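Long-range contact in beta-agarase B (Zobellia galactanivorans, PDB 4ATF), which hydrolyses the beta-1,4-galactosidic linkages of agarose at random with retention of anomeric configuration, as a family 16 glycoside hydrolase: residues Lys226-Thr237 / Thr243-Leu251. The protein carries 1 engineered substitution. Residues are numbered along the deposited sequence; the frame is centred on the assembly and turned at random.
Sequences KDIIDPKHFTNT and TEIDTRTGL
Arg248 lays its guanidinium flat on the His233 ring, the planes 12° apart and CZ of Arg248 3.3 Å from NE2 of His233. A bend at chi3 (-78°) folds the arginine over the imidazole, while CA of Thr243 covers the opposite ring face in a CH-pi contact, its line to the ring centre 6° off the normal. NH1 of Arg248 donates to Asp230 O (2.9 Å) in the guanidinium plane, though from above the plane of that carbonyl; CB of Lys226 packs on the face turned from the histidine. ND1 of His233 donates to Ile245 O (2.9 Å), and ND2 of Asn236 reaches the same oxygen from the other side of its carbonyl plane. Segment 226-237 starts with helix 226-229 and continues into turns, 243-251 lies in the loop before strand 255-262 of the GH16 jelly roll, and a single backbone bridge, Asn236 with Arg248, pairs them. There Thr249 N donates to Thr235 O (3.0 Å) and Thr237 N to Thr247 O (3.1 Å), while OD1 of Asn236 accepts from Thr247 N. In the second shell, Arg248 grips Asp246 side-on in a salt bridge, NE to OD1 and NH2 to OD2, both nitrogens above the carboxylate plane; OD1 also closes an Asx turn onto Arg248 N. An alanine in place of Arg248 would probably uncover one face of His233 and leave Asp246 without its salt-bridge partner. Water 1 links Asp246 OD2 to Lys226 NZ, and water 2 joins Arg248 NH1 to Asp227 OD1.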
loop_
_atom_site.group_PDB
_atom_site.type_symbol
_atom_site.label_atom_id
_atom_site.label_comp_id
_atom_site.label_asym_id
_atom_site.label_seq_id
_atom_site.Cartn_x
_atom_site.Cartn_y
_atom_site.Cartn_z
ATOM N N LYS A 226 -8.341 -21.027 -2.808
ATOM C CA LYS A 226 -7.250 -21.423 -1.894
ATOM C C LYS A 226 -5.902 -21.568 -2.597
ATOM O O LYS A 226 -4.883 -21.179 -2.013
ATOM C CB LYS A 226 -7.603 -22.732 -1.170
ATOM C CG LYS A 226 -8.945 -22.696 -0.371
ATOM C CD LYS A 226 -9.402 -24.115 0.000
ATOM C CE LYS A 226 -10.873 -24.146 0.573
ATOM N NZ LYS A 226 -11.259 -25.460 1.162
ATOM N N ASP A 227 -5.904 -22.054 -3.845
ATOM C CA ASP A 227 -4.683 -22.363 -4.604
ATOM C C ASP A 227 -3.868 -21.077 -4.937
ATOM O O ASP A 227 -2.645 -21.153 -5.089
ATOM C CB ASP A 227 -4.995 -23.089 -5.931
ATOM C CG ASP A 227 -5.537 -24.525 -5.739
ATOM O OD1 ASP A 227 -5.540 -25.082 -4.608
ATOM O OD2 ASP A 227 -5.955 -25.145 -6.755
ATOM N N ILE A 228 -4.525 -19.915 -5.070
ATOM C CA ILE A 228 -3.772 -18.652 -5.297
ATOM C C ILE A 228 -3.635 -17.821 -3.974
ATOM O O ILE A 228 -2.629 -17.107 -3.783
ATOM C CB ILE A 228 -4.359 -17.807 -6.450
ATOM C CG1 ILE A 228 -3.493 -16.569 -6.746
ATOM C CG2 ILE A 228 -5.761 -17.321 -6.088
ATOM C CD1 ILE A 228 -3.795 -15.954 -8.125
ATOM N N ILE A 229 -4.596 -17.928 -3.055
ATOM C CA ILE A 229 -4.534 -17.045 -1.839
ATOM C C ILE A 229 -3.516 -17.621 -0.807
ATOM O O ILE A 229 -2.674 -16.881 -0.237
ATOM C CB ILE A 229 -5.936 -16.922 -1.169
ATOM C CG1 ILE A 229 -6.921 -16.162 -2.102
ATOM C CG2 ILE A 229 -5.855 -16.230 0.237
ATOM C CD1 ILE A 229 -6.893 -14.662 -2.022
ATOM N N ASP A 230 -3.552 -18.943 -0.618
ATOM C CA ASP A 230 -2.611 -19.620 0.326
ATOM C C ASP A 230 -2.240 -21.093 -0.054
ATOM O O ASP A 230 -2.535 -22.007 0.705
ATOM C CB ASP A 230 -3.213 -19.612 1.717
ATOM C CG ASP A 230 -2.210 -20.118 2.803
ATOM O OD1 ASP A 230 -0.955 -20.029 2.595
ATOM O OD2 ASP A 230 -2.686 -20.613 3.857
ATOM N N PRO A 231 -1.616 -21.329 -1.230
ATOM C CA PRO A 231 -1.302 -22.726 -1.637
ATOM C C PRO A 231 -0.277 -23.438 -0.689
ATOM O O PRO A 231 -0.262 -24.671 -0.631
ATOM C CB PRO A 231 -0.707 -22.537 -3.045
ATOM C CG PRO A 231 -0.069 -21.094 -2.989
ATOM C CD PRO A 231 -1.104 -20.328 -2.197
ATOM N N LYS A 232 0.537 -22.675 0.056
ATOM C CA LYS A 232 1.547 -23.295 0.927
ATOM C C LYS A 232 1.026 -23.523 2.356
ATOM O O LYS A 232 1.806 -23.885 3.236
ATOM C CB LYS A 232 2.811 -22.411 0.984
ATOM C CG LYS A 232 3.477 -22.209 -0.325
ATOM C CD LYS A 232 4.846 -21.426 -0.153
ATOM C CE LYS A 232 5.555 -21.223 -1.407
ATOM N NZ LYS A 232 6.969 -20.684 -1.215
ATOM N N HIS A 233 -0.257 -23.237 2.593
ATOM C CA HIS A 233 -0.919 -23.438 3.908
ATOM C C HIS A 233 -0.170 -22.622 5.009
ATOM O O HIS A 233 -0.043 -23.073 6.167
ATOM C CB HIS A 233 -1.028 -24.926 4.333
ATOM C CG HIS A 233 -1.863 -25.793 3.425
ATOM N ND1 HIS A 233 -2.706 -26.765 3.915
ATOM C CD2 HIS A 233 -1.974 -25.846 2.071
ATOM C CE1 HIS A 233 -3.277 -27.406 2.908
ATOM N NE2 HIS A 233 -2.856 -26.861 1.775
ATOM N N PHE A 234 0.283 -21.412 4.675
ATOM C CA PHE A 234 0.921 -20.567 5.742
ATOM C C PHE A 234 -0.143 -20.106 6.730
ATOM O O PHE A 234 0.176 -19.684 7.845
ATOM C CB PHE A 234 1.571 -19.310 5.180
ATOM C CG PHE A 234 2.899 -19.546 4.546
ATOM C CD1 PHE A 234 3.441 -20.879 4.403
ATOM C CD2 PHE A 234 3.655 -18.456 4.106
ATOM C CE1 PHE A 234 4.730 -21.070 3.791
ATOM C CE2 PHE A 234 4.981 -18.663 3.508
ATOM C CZ PHE A 234 5.476 -19.929 3.339
ATOM N N THR A 235 -1.410 -20.171 6.313
ATOM C CA THR A 235 -2.482 -19.788 7.228
ATOM C C THR A 235 -3.102 -20.923 8.042
ATOM O O THR A 235 -4.148 -20.707 8.676
ATOM C CB THR A 235 -3.598 -18.936 6.518
ATOM O OG1 THR A 235 -4.404 -19.750 5.642
ATOM C CG2 THR A 235 -2.978 -17.687 5.770
ATOM N N ASN A 236 -2.502 -22.124 8.028
ATOM C CA ASN A 236 -3.021 -23.222 8.872
ATOM C C ASN A 236 -3.052 -22.693 10.349
ATOM O O ASN A 236 -2.047 -22.037 10.801
ATOM C CB ASN A 236 -2.064 -24.440 8.889
ATOM C CG ASN A 236 -2.351 -25.452 7.790
ATOM O OD1 ASN A 236 -3.381 -25.394 7.133
ATOM N ND2 ASN A 236 -1.473 -26.442 7.652
ATOM N N THR A 237 -4.105 -22.996 11.103
ATOM C CA THR A 237 -4.090 -22.679 12.533
ATOM C C THR A 237 -3.142 -23.674 13.296
ATOM O O THR A 237 -2.552 -23.315 14.299
ATOM C CB THR A 237 -5.514 -22.698 13.154
ATOM O OG1 THR A 237 -6.072 -23.980 12.963
ATOM C CG2 THR A 237 -6.497 -21.731 12.475
ATOM N N THR A 243 1.433 -28.789 4.087
ATOM C CA THR A 243 0.361 -28.969 3.089
ATOM C C THR A 243 -0.473 -30.295 3.228
ATOM O O THR A 243 -1.529 -30.433 2.573
ATOM C CB THR A 243 0.859 -28.767 1.654
ATOM O OG1 THR A 243 1.706 -29.841 1.292
ATOM C CG2 THR A 243 1.622 -27.400 1.517
ATOM N N GLU A 244 -0.028 -31.211 4.095
ATOM C CA GLU A 244 -0.746 -32.460 4.347
ATOM C C GLU A 244 -1.943 -32.259 5.276
ATOM O O GLU A 244 -2.747 -33.132 5.412
ATOM C CB GLU A 244 0.176 -33.554 4.946
ATOM C CG GLU A 244 1.115 -34.167 3.923
ATOM C CD GLU A 244 1.210 -35.672 4.045
ATOM O OE1 GLU A 244 1.059 -36.239 5.159
ATOM O OE2 GLU A 244 1.447 -36.306 2.999
ATOM N N ILE A 245 -2.037 -31.122 5.947
ATOM C CA ILE A 245 -3.178 -30.889 6.823
ATOM C C ILE A 245 -3.764 -29.523 6.505
ATOM O O ILE A 245 -3.009 -28.595 6.192
ATOM C CB ILE A 245 -2.833 -31.110 8.349
ATOM C CG1 ILE A 245 -1.521 -30.397 8.756
ATOM C CG2 ILE A 245 -2.803 -32.667 8.728
ATOM C CD1 ILE A 245 -0.980 -30.886 10.100
ATOM N N ASP A 246 -5.109 -29.424 6.512
ATOM C CA ASP A 246 -5.745 -28.188 6.083
ATOM C C ASP A 246 -6.599 -27.595 7.194
ATOM O O ASP A 246 -7.745 -28.024 7.420
ATOM C CB ASP A 246 -6.585 -28.405 4.806
ATOM C CG ASP A 246 -6.995 -27.090 4.117
ATOM O OD1 ASP A 246 -6.750 -25.975 4.655
ATOM O OD2 ASP A 246 -7.564 -27.164 2.993
ATOM N N THR A 247 -6.051 -26.594 7.866
ATOM C CA THR A 247 -6.824 -25.770 8.819
ATOM C C THR A 247 -6.593 -24.313 8.387
ATOM O O THR A 247 -6.543 -23.403 9.254
ATOM C CB THR A 247 -6.315 -26.007 10.290
ATOM O OG1 THR A 247 -4.879 -25.936 10.267
ATOM C CG2 THR A 247 -6.810 -27.396 10.863
ATOM N N ARG A 248 -6.435 -24.080 7.062
ATOM C CA ARG A 248 -6.153 -22.722 6.570
ATOM C C ARG A 248 -7.242 -21.725 6.924
ATOM O O ARG A 248 -8.457 -22.035 6.773
ATOM C CB ARG A 248 -6.000 -22.718 5.043
ATOM C CG ARG A 248 -4.669 -23.336 4.580
ATOM C CD ARG A 248 -4.562 -23.298 3.071
ATOM N NE ARG A 248 -5.370 -24.365 2.508
ATOM C CZ ARG A 248 -5.359 -24.720 1.224
ATOM N NH1 ARG A 248 -4.566 -24.082 0.346
ATOM N NH2 ARG A 248 -6.149 -25.727 0.817
ATOM N N THR A 249 -6.859 -20.540 7.388
ATOM C CA THR A 249 -7.859 -19.505 7.699
ATOM C C THR A 249 -8.181 -18.587 6.470
ATOM O O THR A 249 -9.230 -17.913 6.387
ATOM C CB THR A 249 -7.373 -18.575 8.858
ATOM O OG1 THR A 249 -6.209 -17.844 8.408
ATOM C CG2 THR A 249 -7.039 -19.402 10.111
ATOM N N GLY A 250 -7.244 -18.500 5.549
ATOM C CA GLY A 250 -7.336 -17.480 4.474
ATOM C C GLY A 250 -7.026 -16.096 5.053
ATOM O O GLY A 250 -6.489 -15.988 6.193
ATOM N N LEU A 251 -7.420 -15.066 4.313
ATOM C CA LEU A 251 -7.243 -13.654 4.782
ATOM C C LEU A 251 -8.421 -13.265 5.703
ATOM O O LEU A 251 -9.367 -12.599 5.298
ATOM C CB LEU A 251 -7.100 -12.715 3.567
ATOM C CG LEU A 251 -5.825 -12.966 2.683
ATOM C CD1 LEU A 251 -5.927 -12.204 1.356
ATOM C CD2 LEU A 251 -4.585 -12.524 3.440
HETATM O O HOH W 1 -9.524 -25.245 3.072
HETATM O O HOH W 2 -4.423 -25.155 -2.249
#